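Local coordinates for putative uncharacterized protein (Pseudomonas phage 201phi2-1, PDB 3R4V) that belongs to the phage tubulin-like proteins and holds guanosine-5'-diphosphate in a pocket of its N-terminal part, at residues A[5-10]-A[25-30]; A[29-34]-A[76-81]; A[61-66]-A[92-97]. All coordinates share one frame; numbering follows the deposited sequence. Where two conformers were deposited one is given.

Overall arrangement
From the N terminus, strand 6-10 runs into helix 11-18 and the chain returns as strand 28-32, closing contact 1 in a short beta-alpha-beta unit. Contact 2 starts on that second strand, sharing His29 and Cys30, and closes a larger excursion through strand 46-49 and helices 60-67 and 71-76. Contact 3 opens inside this excursion, on helix 60-67, and closes beyond it at the glycine-rich loop before helix 95-108, so contacts 2 and 3 cross; Thr33 and Ser94 join them by a probable hydrogen bond. Contact 1 pairs two strands of the parallel part of the sheet, contact 2 packs the 76-81 loop on it, and contact 3 sets helix 60-67 against the phosphate-binding loop.

Contact 1 of 3, residues A[5-10]-A[25-30]; sequences VCLIFA and GEAVHC
Phe9 lies against Val28 and Cys30 where strands 6-10 and 28-30 pair in parallel, their axes 4.7 Å apart and turned by 21°. Phe9 leaves the sheet on the same side as Leu7, Val28 and Cys30; its CG lies beside the backbone N (chi1 -63°). Its CB is 4.1 Å from Cys30 SG, which stands obliquely to the ring. Further out, Phe9 CD2 passes Val28 CG1, and CE2 meets the same methyl at 3.7 Å, the two side chains crossing at a slant; the carbonyl oxygen of His29 lies near the ring plane, at its edge. On the other face, Cys6 SG, anti to the backbone N, lies 3.4 Å from His29 CD2, obliquely to the imidazole, in a sulfur-aromatic contact. Leu7 brackets Val28: Leu7 N donates to Ala27 O over 2.8 Å, while Leu7 O receives His29 N at 2.7 Å in a bond nearly along the C=O axis. Phe9 N then donates to His29 O over 2.9 Å, and a weaker CA-H...O contact from Ile8 CA reaches the same oxygen. On its other side, strand 6-10 bonds to strand 84-89 through Cys6 and Ile8. Helix 11-18, the crossover of this beta-alpha-beta unit, covers Phe9 and Cys30 through Ala18, and helix 161-178 adds Ile172 over Leu7 and Phe9.

Contact 2 of 3, residues A[29-34]-A[76-81]; sequences HCFDTC and DTIPEA
His29 and Ile78 bring the two backbones closest, their CA atoms 7.3 Å apart, so strand 29-32 and the irregular segment 76-81 meet mainly through side chains and a water, not as paired strands. The imidazole of His29 and the ring of Pro79 reach toward each other tip to tip, with His29 CE1 3.3 Å from Pro79 CD and the proline lying obliquely to the imidazole. Thr77 O also comes near CE1, but its angle to His29 ND1 is too poor for a hydrogen bond. The link to Thr77 is indirect: a water in the imidazole plane, at the ring edge, binds His29 ND1 at 2.8 Å and donates to Thr77 OG1 over 2.8 Å. That hydroxyl, set between the backbone N and the carbonyl carbon (chi1 77°), is also hydrogen-bonded to Leu74 O of the preceding helix. It lies in the plane of the Phe31 ring as well, at the edge, 3.8 Å from CZ. Ile78 meets the same tip obliquely, its CD1 3.7 Å from Phe31 CZ. Ile8 CG2 of the neighbouring strand packs beside Phe31 CE1, near the ring plane. The arrangement is a helix-to-strand connection packed on one face of the parallel sheet, consistent with the Rossmann-like nucleotide-binding domain of tubulin-like proteins: the loop after helix 71-76 packs on His29 and Phe31 before strand 84-89.

Contact 3 of 3, residues A[61-66]-A[92-97]; sequences KVILPL and GGSGSV. With GDP (guanosine-5'-diphosphate), chain B.
Ile63 CD1 stands over one face of the peptide plane joining Gly93 to Ser94, 3.3 Å from Gly93 O and 3.4 Å from Gly93 C. Ser96 OG lies over the opposite face. At the edge, close to the plane, Ser94 N donates to GDP O3B over 2.9 Å. Gly93 O, buried under the methyl, has no polar partner in the model. The sequence Gly92-Gly93-Ser94-Gly95-Ser96 corresponds to the glycine-rich signature loop of tubulins and FtsZ, as the family suggests, a loop whose amides turn to the phosphate before the chain continues as helix 95-108. Gly93 N is the second donor to O3B, at 2.8 Å, and Gly95 N takes GDP O2B at 2.7 Å, so three successive amides hold the beta-phosphate and probably offset part of its charge. Ser96 OG folds back to donate to Gly92 O, from above the carbonyl plane, at 2.7 Å. Ile63 CD1 also touches Ser94 OG, which is hydrogen-bonded to Thr33 OG1. Farther along helix 60-67, Leu64 and Val97 cross at about a right angle, Leu64 CD1 4.0 Å from Val97 CG1; that methyl, anti to the backbone N (chi1 169°), meets Leu64 CA too. Arg60 and Val67 also touch Val97.

Contact 1 of 3, residues A[5-10]-A[25-30]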
loop_
_atom_site.group_PDB
_atom_site.type_symbol
_atom_site.label_atom_id
_atom_site.label_comp_id
_atom_site.label_asym_id
_atom_site.label_seq_id
_atom_site.Cartn_x
_atom_site.Cartn_y
_atom_site.Cartn_z
ATOM N N VAL A 5 1.433 -6.784 15.946
ATOM C CA VAL A 5 1.226 -6.332 14.578
ATOM C C VAL A 5 0.974 -7.519 13.670
ATOM O O VAL A 5 1.586 -8.586 13.818
ATOM C CB VAL A 5 2.452 -5.517 14.060
ATOM C CG1 VAL A 5 3.684 -6.386 14.012
ATOM C CG2 VAL A 5 2.176 -4.917 12.690
ATOM N N CYS A 6 0.037 -7.324 12.753
ATOM C CA CYS A 6 -0.235 -8.298 11.723
ATOM C C CYS A 6 0.084 -7.671 10.360
ATOM O O CYS A 6 -0.374 -6.570 10.047
ATOM C CB CYS A 6 -1.698 -8.728 11.816
ATOM S SG CYS A 6 -2.239 -9.774 10.485
ATOM N N LEU A 7 0.883 -8.373 9.561
ATOM C CA LEU A 7 1.274 -7.870 8.249
ATOM C C LEU A 7 0.521 -8.616 7.155
ATOM O O LEU A 7 0.538 -9.852 7.092
ATOM C CB LEU A 7 2.781 -8.020 8.034
ATOM C CG LEU A 7 3.656 -7.247 9.019
ATOM C CD1 LEU A 7 3.960 -8.114 10.235
ATOM C CD2 LEU A 7 4.939 -6.822 8.352
ATOM N N ILE A 8 -0.114 -7.853 6.274
ATOM C CA ILE A 8 -0.954 -8.428 5.237
ATOM C C ILE A 8 -0.436 -8.035 3.853
ATOM O O ILE A 8 -0.200 -6.854 3.594
ATOM C CB ILE A 8 -2.385 -7.918 5.399
ATOM C CG1 ILE A 8 -2.939 -8.362 6.755
ATOM C CG2 ILE A 8 -3.262 -8.404 4.246
ATOM C CD1 ILE A 8 -4.100 -7.528 7.243
ATOM N N PHE A 9 -0.258 -9.026 2.978
ATOM C CA PHE A 9 0.268 -8.811 1.628
ATOM C C PHE A 9 -0.694 -9.390 0.617
ATOM O O PHE A 9 -1.227 -10.483 0.818
ATOM C CB PHE A 9 1.627 -9.505 1.452
ATOM C CG PHE A 9 2.685 -8.961 2.348
ATOM C CD1 PHE A 9 3.482 -7.904 1.930
ATOM C CD2 PHE A 9 2.832 -9.447 3.633
ATOM C CE1 PHE A 9 4.440 -7.364 2.770
ATOM C CE2 PHE A 9 3.793 -8.916 4.477
ATOM C CZ PHE A 9 4.598 -7.873 4.044
ATOM N N ALA A 10 -0.894 -8.674 -0.483
ATOM C CA ALA A 10 -1.879 -9.096 -1.476
ATOM C C ALA A 10 -1.353 -8.951 -2.890
ATOM O O ALA A 10 -0.658 -7.986 -3.211
ATOM C CB ALA A 10 -3.154 -8.300 -1.319
ATOM N N GLY A 25 7.533 -14.505 10.140
ATOM C CA GLY A 25 6.752 -15.714 10.337
ATOM C C GLY A 25 5.247 -15.586 10.490
ATOM O O GLY A 25 4.551 -15.066 9.613
ATOM N N GLU A 26 4.752 -16.073 11.623
ATOM C CA GLU A 26 3.315 -16.171 11.857
ATOM C C GLU A 26 2.590 -14.830 11.748
ATOM O O GLU A 26 1.382 -14.800 11.505
ATOM C CB GLU A 26 3.033 -16.809 13.220
ATOM C CG GLU A 26 1.947 -17.878 13.192
ATOM C CD GLU A 26 2.359 -19.108 12.403
ATOM O OE1 GLU A 26 3.003 -20.004 12.989
ATOM O OE2 GLU A 26 2.038 -19.180 11.197
ATOM N N ALA A 27 3.324 -13.730 11.918
ATOM C CA ALA A 27 2.733 -12.388 11.855
ATOM C C ALA A 27 2.388 -11.970 10.432
ATOM O O ALA A 27 1.623 -11.021 10.224
ATOM C CB ALA A 27 3.666 -11.358 12.487
ATOM N N VAL A 28 2.952 -12.682 9.462
ATOM C CA VAL A 28 2.772 -12.371 8.045
ATOM C C VAL A 28 1.641 -13.200 7.405
ATOM O O VAL A 28 1.597 -14.430 7.527
ATOM C CB VAL A 28 4.100 -12.579 7.278
ATOM C CG1 VAL A 28 3.911 -12.349 5.808
ATOM C CG2 VAL A 28 5.191 -11.653 7.834
ATOM N N HIS A 29 0.723 -12.514 6.734
ATOM C CA HIS A 29 -0.414 -13.152 6.078
ATOM C C HIS A 29 -0.484 -12.715 4.626
ATOM O O HIS A 29 -0.622 -11.517 4.340
ATOM C CB HIS A 29 -1.711 -12.764 6.788
ATOM C CG HIS A 29 -1.760 -13.197 8.220
ATOM N ND1 HIS A 29 -2.530 -14.255 8.648
ATOM C CD2 HIS A 29 -1.122 -12.724 9.317
ATOM C CE1 HIS A 29 -2.365 -14.418 9.951
ATOM N NE2 HIS A 29 -1.516 -13.501 10.382
ATOM N N CYS A 30 -0.396 -13.677 3.709
ATOM C CA CYS A 30 -0.390 -13.375 2.277
ATOM C C CYS A 30 -1.651 -13.875 1.595
ATOM O O CYS A 30 -2.148 -14.943 1.922
ATOM C CB CYS A 30 0.818 -14.023 1.599
ATOM S SG CYS A 30 2.398 -13.477 2.245
#

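Contact 2 of 3, residues A[29-34]-A[76-81]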
loop_
_atom_site.group_PDB
_atom_site.type_symbol
_atom_site.label_atom_id
_atom_site.label_comp_id
_atom_site.label_asym_id
_atom_site.label_seq_id
_atom_site.Cartn_x
_atom_site.Cartn_y
_atom_site.Cartn_z
ATOM N N HIS A 29 0.723 -12.514 6.734
ATOM C CA HIS A 29 -0.414 -13.152 6.078
ATOM C C HIS A 29 -0.484 -12.715 4.626
ATOM O O HIS A 29 -0.622 -11.517 4.340
ATOM C CB HIS A 29 -1.711 -12.764 6.788
ATOM C CG HIS A 29 -1.760 -13.197 8.220
ATOM N ND1 HIS A 29 -2.530 -14.255 8.648
ATOM C CD2 HIS A 29 -1.122 -12.724 9.317
ATOM C CE1 HIS A 29 -2.365 -14.418 9.951
ATOM N NE2 HIS A 29 -1.516 -13.501 10.382
ATOM N N CYS A 30 -0.396 -13.677 3.709
ATOM C CA CYS A 30 -0.390 -13.375 2.277
ATOM C C CYS A 30 -1.651 -13.875 1.595
ATOM O O CYS A 30 -2.148 -14.943 1.922
ATOM C CB CYS A 30 0.818 -14.023 1.599
ATOM S SG CYS A 30 2.398 -13.477 2.245
ATOM N N PHE A 31 -2.140 -13.104 0.630
ATOM C CA PHE A 31 -3.334 -13.468 -0.127
ATOM C C PHE A 31 -3.132 -13.221 -1.620
ATOM O O PHE A 31 -2.536 -12.220 -2.017
ATOM C CB PHE A 31 -4.538 -12.656 0.371
ATOM C CG PHE A 31 -4.795 -12.811 1.837
ATOM C CD1 PHE A 31 -4.218 -11.946 2.750
ATOM C CD2 PHE A 31 -5.577 -13.854 2.309
ATOM C CE1 PHE A 31 -4.430 -12.101 4.110
ATOM C CE2 PHE A 31 -5.792 -14.020 3.665
ATOM C CZ PHE A 31 -5.216 -13.140 4.570
ATOM N N ASP A 32 -3.634 -14.137 -2.439
ATOM C CA ASP A 32 -3.600 -13.979 -3.887
ATOM C C ASP A 32 -4.701 -14.827 -4.504
ATOM O O ASP A 32 -5.385 -15.584 -3.810
ATOM C CB ASP A 32 -2.232 -14.386 -4.459
ATOM C CG ASP A 32 -1.848 -13.588 -5.708
ATOM O OD1 ASP A 32 -0.660 -13.627 -6.093
ATOM O OD2 ASP A 32 -2.719 -12.911 -6.302
ATOM N N THR A 33 -4.860 -14.695 -5.815
ATOM C CA THR A 33 -5.917 -15.380 -6.549
ATOM C C THR A 33 -5.399 -16.629 -7.250
ATOM O O THR A 33 -6.179 -17.448 -7.748
ATOM C CB THR A 33 -6.541 -14.435 -7.575
ATOM O OG1 THR A 33 -5.499 -13.839 -8.358
ATOM C CG2 THR A 33 -7.323 -13.332 -6.862
ATOM N N CYS A 34 -4.077 -16.758 -7.299
ATOM C CA CYS A 34 -3.452 -17.982 -7.804
ATOM C C CYS A 34 -2.089 -18.136 -7.147
ATOM O O CYS A 34 -1.800 -17.457 -6.167
ATOM C CB CYS A 34 -3.334 -17.975 -9.331
ATOM S SG CYS A 34 -3.075 -19.614 -10.068
ATOM N N ASP A 76 -11.331 -14.219 8.686
ATOM C CA ASP A 76 -11.274 -15.140 9.819
ATOM C C ASP A 76 -9.871 -15.689 10.056
ATOM O O ASP A 76 -9.547 -16.120 11.161
ATOM C CB ASP A 76 -12.271 -16.291 9.655
ATOM C CG ASP A 76 -13.679 -15.900 10.059
ATOM O OD1 ASP A 76 -13.823 -15.031 10.946
ATOM O OD2 ASP A 76 -14.641 -16.459 9.490
ATOM N N THR A 77 -9.037 -15.673 9.024
ATOM C CA THR A 77 -7.664 -16.135 9.175
ATOM C C THR A 77 -6.732 -15.021 9.651
ATOM O O THR A 77 -5.548 -15.253 9.869
ATOM C CB THR A 77 -7.103 -16.723 7.866
ATOM O OG1 THR A 77 -6.762 -15.662 6.968
ATOM C CG2 THR A 77 -8.121 -17.660 7.203
ATOM N N ILE A 78 -7.254 -13.811 9.808
ATOM C CA ILE A 78 -6.411 -12.694 10.235
ATOM C C ILE A 78 -6.706 -12.368 11.688
ATOM O O ILE A 78 -7.782 -11.882 12.014
ATOM C CB ILE A 78 -6.609 -11.444 9.340
ATOM C CG1 ILE A 78 -6.289 -11.781 7.879
ATOM C CG2 ILE A 78 -5.749 -10.276 9.843
ATOM C CD1 ILE A 78 -6.657 -10.674 6.884
ATOM N N PRO A 79 -5.750 -12.657 12.577
ATOM C CA PRO A 79 -5.950 -12.469 14.017
ATOM C C PRO A 79 -6.212 -11.011 14.370
ATOM O O PRO A 79 -5.822 -10.122 13.619
ATOM C CB PRO A 79 -4.603 -12.886 14.618
ATOM C CG PRO A 79 -3.900 -13.645 13.551
ATOM C CD PRO A 79 -4.383 -13.092 12.256
ATOM N N GLU A 80 -6.868 -10.774 15.500
ATOM C CA GLU A 80 -6.971 -9.430 16.050
ATOM C C GLU A 80 -5.574 -8.952 16.414
ATOM O O GLU A 80 -4.807 -9.678 17.050
ATOM C CB GLU A 80 -7.861 -9.410 17.294
ATOM C CG GLU A 80 -9.331 -9.731 17.034
ATOM C CD GLU A 80 -10.042 -8.652 16.227
ATOM O OE1 GLU A 80 -9.673 -7.460 16.355
ATOM O OE2 GLU A 80 -10.975 -8.996 15.465
ATOM N N ALA A 81 -5.238 -7.737 16.004
ATOM C CA ALA A 81 -3.930 -7.179 16.332
ATOM C C ALA A 81 -4.031 -5.714 16.727
ATOM O O ALA A 81 -4.990 -5.029 16.372
ATOM C CB ALA A 81 -2.969 -7.353 15.171
HETATM O O HOH W 1 -4.004 -15.678 6.679
#

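Contact 3 of 3, residues A[61-66]-A[92-97]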
loop_
_atom_site.group_PDB
_atom_site.type_symbol
_atom_site.label_atom_id
_atom_site.label_comp_id
_atom_site.label_asym_id
_atom_site.label_seq_id
_atom_site.Cartn_x
_atom_site.Cartn_y
_atom_site.Cartn_z
ATOM N N LYS A 61 -12.234 -5.409 -12.440
ATOM C CA LYS A 61 -13.685 -5.495 -12.557
ATOM C C LYS A 61 -14.136 -6.957 -12.664
ATOM O O LYS A 61 -15.229 -7.332 -12.224
ATOM C CB LYS A 61 -14.147 -4.682 -13.777
ATOM C CG LYS A 61 -15.656 -4.618 -13.957
ATOM C CD LYS A 61 -16.039 -3.797 -15.198
ATOM C CE LYS A 61 -16.434 -2.365 -14.855
ATOM N NZ LYS A 61 -17.828 -2.256 -14.317
ATOM N N VAL A 62 -13.269 -7.777 -13.250
ATOM C CA VAL A 62 -13.507 -9.204 -13.382
ATOM C C VAL A 62 -13.235 -9.931 -12.074
ATOM O O VAL A 62 -13.994 -10.810 -11.685
ATOM C CB VAL A 62 -12.629 -9.809 -14.485
ATOM C CG1 VAL A 62 -12.589 -11.319 -14.372
ATOM C CG2 VAL A 62 -13.134 -9.382 -15.852
ATOM N N ILE A 63 -12.161 -9.548 -11.393
ATOM C CA ILE A 63 -11.750 -10.230 -10.176
ATOM C C ILE A 63 -12.655 -9.930 -8.984
ATOM O O ILE A 63 -12.917 -10.804 -8.157
ATOM C CB ILE A 63 -10.283 -9.911 -9.835
ATOM C CG1 ILE A 63 -9.366 -10.677 -10.794
ATOM C CG2 ILE A 63 -9.979 -10.250 -8.378
ATOM C CD1 ILE A 63 -7.958 -10.154 -10.855
ATOM N N LEU A 64 -13.139 -8.698 -8.901
ATOM C CA LEU A 64 -13.948 -8.269 -7.757
ATOM C C LEU A 64 -15.170 -9.149 -7.414
ATOM O O LEU A 64 -15.331 -9.559 -6.263
ATOM C CB LEU A 64 -14.356 -6.794 -7.924
ATOM C CG LEU A 64 -15.306 -6.216 -6.870
ATOM C CD1 LEU A 64 -14.730 -6.432 -5.479
ATOM C CD2 LEU A 64 -15.541 -4.731 -7.133
ATOM N N PRO A 65 -16.050 -9.443 -8.398
ATOM C CA PRO A 65 -17.236 -10.231 -8.028
ATOM C C PRO A 65 -16.880 -11.654 -7.595
ATOM O O PRO A 65 -17.630 -12.271 -6.843
ATOM C CB PRO A 65 -18.092 -10.246 -9.312
ATOM C CG PRO A 65 -17.168 -9.819 -10.414
ATOM C CD PRO A 65 -16.068 -9.000 -9.804
ATOM N N LEU A 66 -15.736 -12.153 -8.054
ATOM C CA LEU A 66 -15.295 -13.497 -7.681
ATOM C C LEU A 66 -14.767 -13.548 -6.253
ATOM O O LEU A 66 -15.011 -14.515 -5.529
ATOM C CB LEU A 66 -14.204 -13.975 -8.637
ATOM C CG LEU A 66 -14.743 -14.237 -10.043
ATOM C CD1 LEU A 66 -13.620 -14.561 -11.017
ATOM C CD2 LEU A 66 -15.748 -15.353 -9.974
ATOM N N GLY A 92 -2.189 -3.822 -10.518
ATOM C CA GLY A 92 -2.594 -5.128 -11.024
ATOM C C GLY A 92 -4.082 -5.353 -10.798
ATOM O O GLY A 92 -4.831 -4.401 -10.562
ATOM N N GLY A 93 -4.503 -6.612 -10.851
ATOM C CA GLY A 93 -5.907 -6.959 -10.763
ATOM C C GLY A 93 -6.298 -7.584 -9.439
ATOM O O GLY A 93 -7.441 -7.443 -9.006
ATOM N N SER A 94 -5.351 -8.258 -8.787
ATOM C CA SER A 94 -5.644 -9.040 -7.583
ATOM C C SER A 94 -5.300 -8.320 -6.282
ATOM O O SER A 94 -6.151 -8.204 -5.385
ATOM C CB SER A 94 -4.938 -10.400 -7.628
ATOM O OG SER A 94 -5.434 -11.184 -8.698
ATOM N N GLY A 95 -4.057 -7.848 -6.174
ATOM C CA GLY A 95 -3.639 -7.082 -5.015
ATOM C C GLY A 95 -4.492 -5.843 -4.840
ATOM O O GLY A 95 -4.886 -5.506 -3.721
ATOM N N SER A 96 -4.798 -5.171 -5.947
ATOM C CA SER A 96 -5.504 -3.897 -5.884
ATOM C C SER A 96 -7.002 -4.074 -5.611
ATOM O O SER A 96 -7.734 -3.088 -5.551
ATOM C CB SER A 96 -5.313 -3.121 -7.178
ATOM O OG SER A 96 -5.993 -3.793 -8.241
ATOM N N VAL A 97 -7.438 -5.325 -5.496
ATOM C CA VAL A 97 -8.812 -5.667 -5.117
ATOM C C VAL A 97 -8.841 -6.306 -3.734
ATOM O O VAL A 97 -9.552 -5.834 -2.844
ATOM C CB VAL A 97 -9.486 -6.575 -6.163
ATOM C CG1 VAL A 97 -10.792 -7.136 -5.620
ATOM C CG2 VAL A 97 -9.737 -5.776 -7.438
HETATM P PB GDP B . -1.587 -8.621 -9.127
HETATM O O1B GDP B . -1.074 -9.995 -8.759
HETATM O O2B GDP B . -1.951 -7.899 -7.858
HETATM O O3B GDP B . -2.778 -8.740 -10.071
HETATM O O3A GDP B . -0.459 -7.823 -9.932
HETATM P PA GDP B . 1.093 -7.689 -9.526
HETATM O O1A GDP B . 1.851 -9.000 -9.641
HETATM O O2A GDP B . 1.237 -7.077 -8.162
HETATM O "O5'" GDP B . 1.576 -6.707 -10.664
HETATM C "C5'" GDP B . 0.950 -5.431 -10.880
HETATM C "C4'" GDP B . 1.942 -4.454 -11.501
HETATM O "O4'" GDP B . 2.925 -4.085 -10.525
HETATM C "C3'" GDP B . 2.732 -5.049 -12.656
HETATM O "O3'" GDP B . 2.084 -4.777 -13.896
HETATM C "C2'" GDP B . 4.058 -4.325 -12.572
HETATM O "O2'" GDP B . 3.968 -3.048 -13.202
HETATM C "C1'" GDP B . 4.242 -4.045 -11.098
HETATM N N9 GDP B . 4.984 -5.111 -10.392
HETATM C C8 GDP B . 4.891 -6.450 -10.579
HETATM N N7 GDP B . 5.692 -7.115 -9.707
HETATM C C5 GDP B . 6.295 -6.195 -8.922
HETATM C C6 GDP B . 7.248 -6.204 -7.791
HETATM O O6 GDP B . 7.698 -7.278 -7.345
HETATM N N1 GDP B . 7.613 -5.020 -7.265
HETATM C C2 GDP B . 7.137 -3.844 -7.733
HETATM N N2 GDP B . 7.529 -2.676 -7.161
HETATM N N3 GDP B . 6.259 -3.766 -8.760
HETATM C C4 GDP B . 5.813 -4.885 -9.375
#